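Local coordinates for glycogen synthase (Cyanobacterium sp. CLg1, PDB 6GNF), which belongs to the glycogen and starch synthase family of two-domain glycosyltransferases and is modelled here with adenosine-5'-diphosphate (ADP) and a glycan bound, at residues A[23-28]-A[59-64]; A[29-34]-A[101-106]; A[316-321]-A[332-337]; A[339-344]-A[414-419]; A[469-474]-A[495-500]. All blocks are in the same frame, centred on the assembly; numbering follows the deposited sequence.

The five contacts fall in two groups, consistent with the two Rossmann-like domains of a GT-B glycosyltransferase. Contacts 1 and 2, with centres about 8 Å apart, share the nine-stranded mixed sheet, where strands 57-63 and 99-105 are neighbours. Contacts 3 and 4 share helix 327-341 and lie about 9 Å apart between centres; contact 5 is about 25 Å from contact 4 between centres and belongs with the parallel sheet of the second half. The centres of contacts 1 and 5 are about 39 Å apart, on opposite sides of the chain's centre. The ligands lie between the groups: Ser28 of contact 1 has its side chain about 8 Å from the glycan, and Leu416 of contact 4 about 7 Å from ADP.

Contact 1. Residues A[23-28]-A[59-64]; sequences NICFVS and CTVAPR. With SO4 (sulfate ion), chain G; SO4 (sulfate ion), chain H.
Cys25 lays its sulfur beside that of Cys59, SG to SG 3.6 Å, on one face of two paired parallel strands. With SG anti to the backbone N (chi1 180°), Cys25 reaches across to the neighbouring strand, and the same SG also meets Val61 CG2 at 3.7 Å. The other face carries Phe26, whose CB lies 4.1 Å from Thr60 CG2 while the ring leads away to helix 39-54 and packs on Leu47 and Leu51. Four backbone bonds alternate along the seam: Cys59 N to Ile24 O, Phe26 N to Cys59 O, Val61 N to Phe26 O (2.7 Å) and Ser28 N to Val61 O. Further along, Arg64 holds a sulfate ion, probably from the crystallisation liquor, through NH1 to O2 (3.1 Å) and NH2 to O4; NH1 also bridges to Asp105. Buried in the sheet, strand 23-27, helix 39-54 and strand 57-63 form a beta-alpha-beta crossover, as in Rossmann-like domains.

Contact 2. Residues A[29-34]-A[101-106]; sequences TEVAPY and HIWVDH
Tyr34 and Trp103 meet edge-to-face at the heart of an aromatic cluster that His101 completes, where the loop after strand 23-27 folds over strand 99-105 of the mixed sheet. This is the tight part. The indole turns the CZ2-CH2 rim of its six-membered ring to the phenol, CZ2 of Trp103 standing 3.4 Å above the Tyr34 plane over the ring's centre, with the planes at 57°. Trp103 CH2 comes to 3.5 Å from Tyr34 CG and also touches Val31 CB at 4.0 Å, so one corner of the indole sits against both loop residues. Tyr34 CG is anti to its carbonyl carbon (chi1 -58°), which brings the phenol across the Trp103 side chain at about a right angle.

The His101 side is looser. Its imidazole is tilted to the phenol at 56°, and Val31 CG1 comes no nearer to it than 4.1 Å at ND1. Solvent reaches the outer part, where Tyr34 is partly exposed. The polar ends are nevertheless held by neighbours: the hydroxyl of Tyr34 is hydrogen-bonded to Asp70 OD2 and ND1 of His101 to Thr60 OG1, while NE1 of Trp103 has its partner in Ser94. On the histidine side, Tyr34 OH lies 3.9 Å from His101 CD2.

Contact 3. Residues A[316-321]-A[332-337]; sequences KFILAN and KLCKVA
Cys334, Leu319 and Leu333 carry most of the buried surface. Cys334 points its sulfur from the helix into the bend of the loop, where SG makes a close approach of 3.3 Å to Ala320 O and lies 4.1 Å from Ile318 CB. The thiol is buried, and its first torsion, with SG anti to the carbonyl carbon (chi1 -71°), is what carries the sulfur to the loop. One residue earlier on the helix, the side chain of Leu333 crosses that of Leu319 at about a right angle. Its CD2 presses on Leu319 CB at 3.5 Å, tighter than usual van der Waals contact, and also covers the methyl of Ala320 at 3.9 Å. The arrangement is a loop folded back along a helix: residues 316-321 follow strand 298-300 and run past helix 327-341, which in turn precedes strand 352-356 of the parallel, Rossmann-like sheet. One turn beyond Leu333, Ala337 offers its CB to Leu319 CD2 at 3.8 Å, so Leu319 touches two successive turns of the helix. Both leucines are exposed, whereas Ile318 and Cys334 are buried. Ile318 also rests on Ala422 of helix 414-423, and Leu319 reaches Phe419 of the same helix.

Contact 4. Residues A[339-344]-A[414-419]; sequences QKECGL and SKLAHF
Glu341 crosses Lys415 at about a right angle, and the carboxylate and ammonium meet in a long salt bridge, OE2 to NZ 3.5 Å. Both side chains are bent to reach it: Glu341 at chi2 (76°) and Lys415 near its end at chi4 (-76°), which brings NZ back toward the other segment. Both residues are exposed, and solvent probably weakens the pair. Further in, Leu416 runs obliquely to Glu341, with CD1 4.2 Å from Glu341 CG and 4.4 Å from Cys342 SG. Phe419, buried, approaches Glu341 CB through CD2 at 4.4 Å. Helix 327-341 ends here in a Schellman motif: Gly343 has a positive phi, Leu344 N bonds back to Gln339 O and Gly343 N to Lys340 O. Ala417, on the helix of Lys415, touches ADP. Helices 327-341 and 414-423 lie together against the parallel sheet, Cys342 packing on Val383 and Lys407, and Leu416 on Leu385 and Val409, of strands 381-385 and 406-409.

Contact 5. Residues A[469-474]-A[495-500]; sequences LMNKIP and MIVGMK
The backbones come very close where Met470 passes Gly498, their CA atoms 3.8 Å apart, and the carbonyl O of Leu469 also lies 3.7 Å from Gly498 CA. With no side chain on Gly498, the loop can lie directly on the helix. Met470 then runs beside Met495, one turn back along the helix, the two side chains pointing the same way. Met470 is extended beyond CG, so its SD passes 3.8 Å from Met495 CA and its methyl CE reaches Met495 CG at 3.7 Å. Met495, with CG anti to the backbone N (chi1 179°), leads away from the loop and, bent at chi3, reaches Val367 and Ile368 of helix 365-370. The contact between the two methionines is apolar and buried. Ile473 adds a further apolar touch: CD1 lies 4.0 Å from Met495 N and 4.3 Å from its CB.

Asn471, by contrast, is exposed; its side chain crosses that of Val497 obliquely, Asn471 ND2 lying 3.8 Å from Val497 CG2, while its backbone is hydrogen-bonded to Ala494 in the helix. The loop leaves strand 468-469, the outermost strand on that side of the parallel sheet, and is laid on helix 485-503; Met470 and Met499 both touch Leu428 of strand 426-429, and Ile473 joins Met495 on Val367.

Contact 1. Residues A[23-28]-A[59-64]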
# COMPACT_ATOMS: atom_id res chain seq x y z
N ASN A 23 -3.28 -21.71 10.52
CA ASN A 23 -2.36 -20.88 11.28
C ASN A 23 -1.66 -19.94 10.31
O ASN A 23 -0.89 -20.39 9.45
CB ASN A 23 -1.34 -21.75 11.98
CG ASN A 23 -1.97 -22.69 13.00
OD1 ASN A 23 -2.76 -22.27 13.83
ND2 ASN A 23 -1.61 -23.96 12.94
N ILE A 24 -1.94 -18.64 10.41
CA ILE A 24 -1.44 -17.67 9.46
C ILE A 24 -0.67 -16.58 10.18
O ILE A 24 -1.20 -15.90 11.05
CB ILE A 24 -2.59 -17.03 8.66
CG1 ILE A 24 -3.52 -18.11 8.10
CG2 ILE A 24 -2.04 -16.18 7.52
CD1 ILE A 24 -4.83 -17.58 7.60
N CYS A 25 0.58 -16.38 9.77
CA CYS A 25 1.45 -15.39 10.37
C CYS A 25 1.84 -14.35 9.32
O CYS A 25 2.59 -14.66 8.39
CB CYS A 25 2.69 -16.07 10.93
SG CYS A 25 3.87 -14.95 11.69
N PHE A 26 1.27 -13.14 9.43
CA PHE A 26 1.56 -12.04 8.49
C PHE A 26 2.79 -11.30 8.96
O PHE A 26 2.89 -10.94 10.14
CB PHE A 26 0.41 -11.03 8.44
CG PHE A 26 -0.74 -11.46 7.57
CD1 PHE A 26 -1.61 -12.44 7.99
CD2 PHE A 26 -0.95 -10.86 6.34
CE1 PHE A 26 -2.67 -12.83 7.19
CE2 PHE A 26 -2.01 -11.24 5.54
CZ PHE A 26 -2.88 -12.23 5.97
N VAL A 27 3.72 -11.05 8.04
CA VAL A 27 4.93 -10.34 8.38
C VAL A 27 5.00 -9.09 7.50
O VAL A 27 4.84 -9.17 6.29
CB VAL A 27 6.17 -11.23 8.18
CG1 VAL A 27 7.41 -10.57 8.78
CG2 VAL A 27 5.95 -12.59 8.84
N SER A 28 5.17 -7.93 8.12
CA SER A 28 5.29 -6.69 7.36
C SER A 28 5.97 -5.61 8.16
O SER A 28 6.15 -5.73 9.37
CB SER A 28 3.91 -6.19 6.90
OG SER A 28 3.10 -5.75 7.94
N CYS A 59 -1.87 -13.98 13.33
CA CYS A 59 -1.06 -12.97 14.01
C CYS A 59 -0.32 -12.15 12.98
O CYS A 59 -0.19 -12.55 11.83
CB CYS A 59 -0.08 -13.60 14.99
SG CYS A 59 1.28 -14.51 14.22
N THR A 60 0.11 -10.96 13.39
CA THR A 60 0.98 -10.13 12.57
C THR A 60 2.28 -9.94 13.33
O THR A 60 2.31 -9.95 14.57
CB THR A 60 0.38 -8.75 12.26
OG1 THR A 60 0.34 -7.98 13.47
CG2 THR A 60 -1.02 -8.88 11.64
N VAL A 61 3.36 -9.81 12.57
CA VAL A 61 4.67 -9.50 13.13
C VAL A 61 5.22 -8.31 12.39
O VAL A 61 5.28 -8.32 11.15
CB VAL A 61 5.66 -10.67 12.96
CG1 VAL A 61 6.99 -10.33 13.61
CG2 VAL A 61 5.09 -11.95 13.54
N ALA A 62 5.65 -7.30 13.14
CA ALA A 62 6.19 -6.09 12.54
C ALA A 62 7.12 -5.41 13.53
O ALA A 62 7.11 -5.74 14.72
CB ALA A 62 5.07 -5.16 12.16
N PRO A 63 7.92 -4.44 13.07
CA PRO A 63 8.83 -3.77 14.00
C PRO A 63 8.10 -2.89 15.01
O PRO A 63 7.05 -2.33 14.70
CB PRO A 63 9.69 -2.89 13.08
CG PRO A 63 9.59 -3.54 11.74
CD PRO A 63 8.19 -4.07 11.67
N ARG A 64 8.65 -2.78 16.21
CA ARG A 64 8.12 -1.87 17.23
C ARG A 64 8.73 -0.49 17.03
O ARG A 64 9.74 -0.14 17.63
CB ARG A 64 8.42 -2.42 18.63
CG ARG A 64 7.76 -1.66 19.77
CD ARG A 64 8.11 -2.33 21.08
NE ARG A 64 7.52 -1.66 22.22
CZ ARG A 64 8.20 -1.05 23.20
NH1 ARG A 64 9.52 -0.99 23.21
NH2 ARG A 64 7.51 -0.48 24.18
S SO4 G . 10.55 -0.03 26.93
O1 SO4 G . 11.26 -1.22 27.48
O2 SO4 G . 11.02 0.30 25.56
O3 SO4 G . 10.83 1.12 27.81
O4 SO4 G . 9.09 -0.30 26.90
S SO4 H . -1.80 -27.52 14.46
O1 SO4 H . -0.33 -27.44 14.37
O2 SO4 H . -2.33 -28.05 13.18
O3 SO4 H . -2.38 -26.17 14.71
O4 SO4 H . -2.15 -28.41 15.59

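Contact 2. Residues A[29-34]-A[101-106]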
# COMPACT_ATOMS: atom_id res chain seq x y z
N THR A 29 6.26 -4.51 7.49
CA THR A 29 6.78 -3.31 8.15
C THR A 29 5.67 -2.43 8.71
O THR A 29 5.95 -1.55 9.49
CB THR A 29 7.61 -2.47 7.16
OG1 THR A 29 6.86 -2.34 5.94
CG2 THR A 29 8.90 -3.15 6.85
N GLU A 30 4.43 -2.65 8.26
CA GLU A 30 3.32 -1.76 8.60
C GLU A 30 2.11 -2.56 9.04
O GLU A 30 1.72 -3.51 8.37
CB GLU A 30 2.90 -0.96 7.37
CG GLU A 30 3.79 0.19 7.00
CD GLU A 30 3.30 0.94 5.77
OE1 GLU A 30 2.07 1.08 5.56
OE2 GLU A 30 4.18 1.39 5.00
N VAL A 31 1.48 -2.11 10.13
CA VAL A 31 0.17 -2.63 10.54
C VAL A 31 -0.65 -1.46 11.08
O VAL A 31 -0.36 -0.94 12.15
CB VAL A 31 0.28 -3.71 11.65
CG1 VAL A 31 -1.11 -4.23 12.01
CG2 VAL A 31 1.17 -4.86 11.21
N ALA A 32 -1.67 -1.05 10.34
CA ALA A 32 -2.54 0.03 10.79
C ALA A 32 -3.31 -0.44 12.01
O ALA A 32 -3.60 -1.63 12.14
CB ALA A 32 -3.50 0.46 9.69
N PRO A 33 -3.66 0.49 12.93
CA PRO A 33 -3.34 1.91 12.92
C PRO A 33 -2.02 2.24 13.61
O PRO A 33 -1.66 3.40 13.75
CB PRO A 33 -4.52 2.52 13.69
CG PRO A 33 -4.88 1.46 14.68
CD PRO A 33 -4.50 0.13 14.08
N TYR A 34 -1.22 1.24 13.95
CA TYR A 34 -0.00 1.45 14.73
C TYR A 34 1.08 2.07 13.84
O TYR A 34 1.77 3.01 14.23
CB TYR A 34 0.50 0.10 15.23
CG TYR A 34 -0.49 -0.68 16.08
CD1 TYR A 34 -0.51 -0.52 17.47
CD2 TYR A 34 -1.38 -1.59 15.51
CE1 TYR A 34 -1.40 -1.23 18.26
CE2 TYR A 34 -2.28 -2.30 16.29
CZ TYR A 34 -2.28 -2.12 17.66
OH TYR A 34 -3.15 -2.81 18.49
N HIS A 101 -0.96 -9.13 17.61
CA HIS A 101 0.05 -8.29 16.98
C HIS A 101 1.31 -8.43 17.79
O HIS A 101 1.33 -8.18 19.00
CB HIS A 101 -0.42 -6.84 16.95
CG HIS A 101 -1.73 -6.67 16.26
ND1 HIS A 101 -1.91 -6.96 14.93
CD2 HIS A 101 -2.93 -6.26 16.72
CE1 HIS A 101 -3.17 -6.72 14.59
NE2 HIS A 101 -3.81 -6.29 15.67
N ILE A 102 2.34 -8.95 17.15
CA ILE A 102 3.63 -9.14 17.77
C ILE A 102 4.56 -8.06 17.23
O ILE A 102 4.64 -7.86 16.01
CB ILE A 102 4.23 -10.52 17.43
CG1 ILE A 102 3.21 -11.64 17.69
CG2 ILE A 102 5.52 -10.75 18.20
CD1 ILE A 102 2.63 -11.64 19.06
N TRP A 103 5.27 -7.40 18.12
CA TRP A 103 6.15 -6.31 17.74
C TRP A 103 7.58 -6.62 18.11
O TRP A 103 7.90 -6.92 19.26
CB TRP A 103 5.73 -5.04 18.45
CG TRP A 103 4.27 -4.75 18.37
CD1 TRP A 103 3.36 -4.88 19.36
CD2 TRP A 103 3.55 -4.28 17.22
NE1 TRP A 103 2.12 -4.51 18.92
CE2 TRP A 103 2.21 -4.12 17.61
CE3 TRP A 103 3.92 -3.95 15.91
CZ2 TRP A 103 1.22 -3.68 16.74
CZ3 TRP A 103 2.93 -3.50 15.03
CH2 TRP A 103 1.60 -3.38 15.45
N VAL A 104 8.46 -6.54 17.12
CA VAL A 104 9.86 -6.85 17.30
C VAL A 104 10.58 -5.61 17.80
O VAL A 104 10.64 -4.60 17.11
CB VAL A 104 10.49 -7.33 15.98
CG1 VAL A 104 11.94 -7.73 16.19
CG2 VAL A 104 9.69 -8.49 15.41
N ASP A 105 11.15 -5.70 19.00
CA ASP A 105 11.75 -4.55 19.65
C ASP A 105 13.28 -4.58 19.56
O ASP A 105 13.92 -5.55 19.93
CB ASP A 105 11.34 -4.49 21.11
CG ASP A 105 11.96 -3.31 21.85
OD1 ASP A 105 11.65 -2.13 21.55
OD2 ASP A 105 12.78 -3.57 22.76
N HIS A 106 13.85 -3.47 19.09
CA HIS A 106 15.29 -3.30 19.00
C HIS A 106 15.59 -1.81 18.86
O HIS A 106 14.81 -1.07 18.28
CB HIS A 106 15.85 -4.04 17.79
CG HIS A 106 17.33 -4.26 17.86
ND1 HIS A 106 18.25 -3.29 17.51
CD2 HIS A 106 18.05 -5.33 18.24
CE1 HIS A 106 19.47 -3.75 17.68
NE2 HIS A 106 19.38 -4.99 18.13

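Contact 3. Residues A[316-321]-A[332-337]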
# COMPACT_ATOMS: atom_id res chain seq x y z
N LYS A 316 -17.05 9.67 11.83
CA LYS A 316 -16.96 10.53 13.02
C LYS A 316 -16.36 11.91 12.78
O LYS A 316 -16.19 12.67 13.72
CB LYS A 316 -16.16 9.82 14.11
CG LYS A 316 -16.65 8.42 14.39
CD LYS A 316 -16.32 7.96 15.80
CE LYS A 316 -16.87 6.57 16.07
NZ LYS A 316 -17.06 6.32 17.53
N PHE A 317 -16.02 12.22 11.53
CA PHE A 317 -15.41 13.51 11.20
C PHE A 317 -16.35 14.45 10.46
O PHE A 317 -16.34 15.65 10.70
CB PHE A 317 -14.18 13.30 10.33
CG PHE A 317 -13.10 12.49 10.99
CD1 PHE A 317 -13.10 11.10 10.87
CD2 PHE A 317 -12.09 13.11 11.70
CE1 PHE A 317 -12.10 10.35 11.46
CE2 PHE A 317 -11.09 12.36 12.29
CZ PHE A 317 -11.09 10.98 12.18
N ILE A 318 -17.14 13.89 9.54
CA ILE A 318 -17.95 14.71 8.63
C ILE A 318 -19.11 15.39 9.33
O ILE A 318 -19.52 14.96 10.41
CB ILE A 318 -18.45 13.89 7.41
CG1 ILE A 318 -19.39 12.76 7.85
CG2 ILE A 318 -17.26 13.34 6.63
CD1 ILE A 318 -19.78 11.81 6.73
N LEU A 319 -19.62 16.45 8.72
CA LEU A 319 -20.67 17.27 9.32
C LEU A 319 -22.04 16.62 9.34
O LEU A 319 -22.89 17.02 10.14
CB LEU A 319 -20.78 18.62 8.60
CG LEU A 319 -20.15 19.78 9.36
CD1 LEU A 319 -18.64 19.63 9.38
CD2 LEU A 319 -20.56 21.11 8.73
N ALA A 320 -22.29 15.69 8.43
CA ALA A 320 -23.57 15.00 8.40
C ALA A 320 -23.42 13.58 7.91
O ALA A 320 -22.84 13.33 6.86
CB ALA A 320 -24.57 15.76 7.54
N ASN A 321 -23.91 12.65 8.71
CA ASN A 321 -23.98 11.26 8.32
C ASN A 321 -25.14 11.04 7.35
O ASN A 321 -26.10 11.81 7.33
CB ASN A 321 -24.14 10.38 9.55
CG ASN A 321 -22.92 10.39 10.45
OD1 ASN A 321 -22.98 10.86 11.58
ND2 ASN A 321 -21.80 9.90 9.93
N LYS A 332 -25.12 16.54 0.32
CA LYS A 332 -25.11 17.95 -0.08
C LYS A 332 -24.52 18.82 1.02
O LYS A 332 -23.77 19.76 0.74
CB LYS A 332 -26.50 18.46 -0.43
CG LYS A 332 -26.77 18.45 -1.92
CD LYS A 332 -28.18 18.87 -2.27
CE LYS A 332 -28.43 18.66 -3.75
NZ LYS A 332 -29.87 18.61 -4.09
N LEU A 333 -24.87 18.52 2.27
CA LEU A 333 -24.35 19.28 3.40
C LEU A 333 -22.84 19.07 3.50
O LEU A 333 -22.09 20.02 3.69
CB LEU A 333 -25.08 18.90 4.69
CG LEU A 333 -24.82 19.74 5.96
CD1 LEU A 333 -25.96 19.56 6.96
CD2 LEU A 333 -23.51 19.40 6.64
N CYS A 334 -22.40 17.83 3.33
CA CYS A 334 -20.96 17.53 3.29
C CYS A 334 -20.25 18.28 2.15
O CYS A 334 -19.15 18.78 2.34
CB CYS A 334 -20.73 16.02 3.15
SG CYS A 334 -21.16 15.11 4.65
N LYS A 335 -20.90 18.37 0.99
CA LYS A 335 -20.34 19.10 -0.15
C LYS A 335 -20.12 20.58 0.19
O LYS A 335 -19.04 21.12 -0.03
CB LYS A 335 -21.25 18.98 -1.38
CG LYS A 335 -20.64 19.56 -2.64
CD LYS A 335 -21.45 19.21 -3.87
CE LYS A 335 -20.85 19.82 -5.12
NZ LYS A 335 -21.55 19.34 -6.35
N VAL A 336 -21.18 21.24 0.66
CA VAL A 336 -21.09 22.64 1.08
C VAL A 336 -20.05 22.85 2.19
O VAL A 336 -19.38 23.87 2.23
CB VAL A 336 -22.49 23.16 1.49
CG1 VAL A 336 -22.42 24.42 2.34
CG2 VAL A 336 -23.37 23.32 0.26
N ALA A 337 -19.93 21.88 3.10
CA ALA A 337 -18.93 21.94 4.17
C ALA A 337 -17.50 21.87 3.62
O ALA A 337 -16.62 22.62 4.05
CB ALA A 337 -19.15 20.82 5.17

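Contact 4. Residues A[339-344]-A[414-419]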
# COMPACT_ATOMS: atom_id res chain seq x y z
N GLN A 339 -16.59 22.64 0.50
CA GLN A 339 -16.41 23.88 -0.25
C GLN A 339 -15.97 25.01 0.66
O GLN A 339 -14.99 25.71 0.35
CB GLN A 339 -17.70 24.25 -1.00
CG GLN A 339 -17.96 23.34 -2.19
CD GLN A 339 -19.26 23.64 -2.90
OE1 GLN A 339 -20.23 24.09 -2.29
NE2 GLN A 339 -19.30 23.36 -4.20
N LYS A 340 -16.70 25.23 1.75
CA LYS A 340 -16.35 26.27 2.71
C LYS A 340 -14.99 26.01 3.36
O LYS A 340 -14.20 26.93 3.51
CB LYS A 340 -17.41 26.40 3.80
CG LYS A 340 -16.96 27.26 4.97
CD LYS A 340 -18.11 27.91 5.70
CE LYS A 340 -17.60 28.93 6.70
NZ LYS A 340 -16.72 28.31 7.73
N GLU A 341 -14.73 24.78 3.75
CA GLU A 341 -13.46 24.44 4.39
C GLU A 341 -12.26 24.79 3.49
O GLU A 341 -11.20 25.16 3.98
CB GLU A 341 -13.42 22.95 4.75
CG GLU A 341 -12.30 22.55 5.70
CD GLU A 341 -12.54 22.95 7.14
OE1 GLU A 341 -13.44 23.77 7.42
OE2 GLU A 341 -11.82 22.41 8.00
N CYS A 342 -12.44 24.66 2.18
CA CYS A 342 -11.35 24.84 1.22
C CYS A 342 -11.29 26.24 0.61
O CYS A 342 -10.45 26.51 -0.23
CB CYS A 342 -11.48 23.79 0.11
SG CYS A 342 -11.27 22.09 0.71
N GLY A 343 -12.18 27.12 1.05
CA GLY A 343 -12.23 28.49 0.52
C GLY A 343 -12.84 28.59 -0.86
O GLY A 343 -12.66 29.60 -1.54
N LEU A 344 -13.58 27.57 -1.28
CA LEU A 344 -14.21 27.54 -2.60
C LEU A 344 -15.61 28.11 -2.54
O LEU A 344 -16.25 28.07 -1.49
CB LEU A 344 -14.27 26.10 -3.12
CG LEU A 344 -12.94 25.35 -3.13
CD1 LEU A 344 -13.15 23.89 -3.50
CD2 LEU A 344 -11.95 26.01 -4.08
N SER A 414 -6.36 13.44 8.24
CA SER A 414 -7.48 12.49 8.16
C SER A 414 -8.83 13.19 8.10
O SER A 414 -9.70 12.81 7.32
CB SER A 414 -7.44 11.51 9.32
OG SER A 414 -6.46 10.53 9.04
N LYS A 415 -9.00 14.22 8.91
CA LYS A 415 -10.24 14.98 8.93
C LYS A 415 -10.60 15.50 7.53
O LYS A 415 -11.74 15.37 7.09
CB LYS A 415 -10.15 16.13 9.93
CG LYS A 415 -11.40 16.97 10.06
CD LYS A 415 -11.34 17.82 11.33
CE LYS A 415 -12.50 18.80 11.43
NZ LYS A 415 -12.33 19.97 10.51
N LEU A 416 -9.63 16.10 6.85
CA LEU A 416 -9.87 16.66 5.52
C LEU A 416 -10.07 15.55 4.48
O LEU A 416 -10.84 15.70 3.54
CB LEU A 416 -8.74 17.60 5.10
CG LEU A 416 -8.99 18.44 3.84
CD1 LEU A 416 -10.19 19.35 4.01
CD2 LEU A 416 -7.76 19.25 3.48
N ALA A 417 -9.37 14.43 4.64
CA ALA A 417 -9.59 13.27 3.78
C ALA A 417 -11.04 12.82 3.86
O ALA A 417 -11.67 12.55 2.83
CB ALA A 417 -8.65 12.13 4.17
N HIS A 418 -11.59 12.79 5.07
CA HIS A 418 -12.97 12.40 5.28
C HIS A 418 -13.92 13.41 4.64
O HIS A 418 -14.87 13.03 3.94
CB HIS A 418 -13.26 12.23 6.78
CG HIS A 418 -12.82 10.91 7.33
ND1 HIS A 418 -13.62 9.79 7.30
CD2 HIS A 418 -11.65 10.53 7.90
CE1 HIS A 418 -12.96 8.77 7.83
NE2 HIS A 418 -11.77 9.19 8.20
N PHE A 419 -13.66 14.69 4.86
CA PHE A 419 -14.44 15.75 4.22
C PHE A 419 -14.46 15.62 2.69
O PHE A 419 -15.48 15.88 2.05
CB PHE A 419 -13.89 17.13 4.59
CG PHE A 419 -14.49 17.73 5.83
CD1 PHE A 419 -14.41 17.07 7.05
CD2 PHE A 419 -15.09 18.98 5.79
CE1 PHE A 419 -14.95 17.63 8.19
CE2 PHE A 419 -15.62 19.55 6.94
CZ PHE A 419 -15.55 18.87 8.14

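Contact 5. Residues A[469-474]-A[495-500]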
# COMPACT_ATOMS: atom_id res chain seq x y z
N LEU A 469 -13.27 5.65 -16.69
CA LEU A 469 -11.84 5.50 -16.95
C LEU A 469 -11.31 6.67 -17.77
O LEU A 469 -11.95 7.12 -18.73
CB LEU A 469 -11.55 4.21 -17.71
CG LEU A 469 -11.95 2.89 -17.05
CD1 LEU A 469 -11.38 1.72 -17.87
CD2 LEU A 469 -11.46 2.81 -15.62
N MET A 470 -10.11 7.11 -17.41
CA MET A 470 -9.35 8.07 -18.21
C MET A 470 -8.64 7.32 -19.33
O MET A 470 -8.69 6.09 -19.40
CB MET A 470 -8.24 8.70 -17.36
CG MET A 470 -8.68 9.35 -16.07
SD MET A 470 -7.24 9.75 -15.07
CE MET A 470 -8.07 10.46 -13.65
N ASN A 471 -7.93 8.06 -20.17
CA ASN A 471 -6.92 7.44 -21.01
C ASN A 471 -5.67 7.22 -20.16
O ASN A 471 -5.58 7.74 -19.04
CB ASN A 471 -6.61 8.30 -22.23
CG ASN A 471 -7.75 8.33 -23.24
OD1 ASN A 471 -8.60 7.45 -23.26
ND2 ASN A 471 -7.75 9.35 -24.10
N LYS A 472 -4.73 6.45 -20.68
CA LYS A 472 -3.51 6.09 -19.95
C LYS A 472 -2.65 7.32 -19.63
O LYS A 472 -2.44 8.17 -20.48
CB LYS A 472 -2.70 5.10 -20.79
CG LYS A 472 -1.47 4.54 -20.09
CD LYS A 472 -0.63 3.74 -21.07
CE LYS A 472 0.64 3.23 -20.42
NZ LYS A 472 0.36 2.25 -19.33
N ILE A 473 -2.16 7.39 -18.40
CA ILE A 473 -1.25 8.45 -17.99
C ILE A 473 0.17 7.94 -18.24
O ILE A 473 0.61 7.02 -17.58
CB ILE A 473 -1.40 8.82 -16.49
CG1 ILE A 473 -2.88 9.04 -16.12
CG2 ILE A 473 -0.57 10.05 -16.15
CD1 ILE A 473 -3.57 10.16 -16.87
N PRO A 474 0.88 8.53 -19.22
CA PRO A 474 2.14 7.92 -19.64
C PRO A 474 3.24 8.02 -18.59
O PRO A 474 3.33 9.02 -17.87
CB PRO A 474 2.51 8.69 -20.90
CG PRO A 474 1.81 10.00 -20.79
CD PRO A 474 0.59 9.79 -19.93
N MET A 495 -6.18 12.57 -18.68
CA MET A 495 -7.00 12.71 -17.47
C MET A 495 -8.31 13.41 -17.81
O MET A 495 -9.38 12.97 -17.42
CB MET A 495 -6.24 13.51 -16.40
CG MET A 495 -7.02 13.73 -15.11
SD MET A 495 -6.10 14.70 -13.90
CE MET A 495 -6.18 16.33 -14.64
N ILE A 496 -8.21 14.51 -18.55
CA ILE A 496 -9.37 15.33 -18.88
C ILE A 496 -10.41 14.59 -19.72
O ILE A 496 -11.61 14.83 -19.58
CB ILE A 496 -8.93 16.64 -19.56
CG1 ILE A 496 -8.23 17.54 -18.53
CG2 ILE A 496 -10.12 17.38 -20.17
CD1 ILE A 496 -7.38 18.64 -19.13
N VAL A 497 -9.97 13.69 -20.59
CA VAL A 497 -10.89 12.82 -21.33
C VAL A 497 -11.80 12.07 -20.36
O VAL A 497 -13.02 12.02 -20.57
CB VAL A 497 -10.13 11.83 -22.25
CG1 VAL A 497 -11.03 10.69 -22.71
CG2 VAL A 497 -9.57 12.57 -23.46
N GLY A 498 -11.22 11.50 -19.30
CA GLY A 498 -12.00 10.80 -18.29
C GLY A 498 -12.94 11.72 -17.53
O GLY A 498 -14.10 11.38 -17.30
N MET A 499 -12.45 12.90 -17.17
CA MET A 499 -13.27 13.86 -16.42
C MET A 499 -14.47 14.32 -17.25
O MET A 499 -15.57 14.45 -16.72
CB MET A 499 -12.42 15.07 -16.00
CG MET A 499 -11.34 14.72 -14.98
SD MET A 499 -10.16 16.05 -14.72
CE MET A 499 -11.15 17.19 -13.77
N LYS A 500 -14.25 14.55 -18.54
CA LYS A 500 -15.33 14.95 -19.45
C LYS A 500 -16.38 13.85 -19.61
O LYS A 500 -17.56 14.14 -19.68
CB LYS A 500 -14.78 15.34 -20.82
CG LYS A 500 -14.13 16.70 -20.85
CD LYS A 500 -13.65 17.06 -22.25
CE LYS A 500 -13.45 18.56 -22.41
NZ LYS A 500 -13.03 18.90 -23.79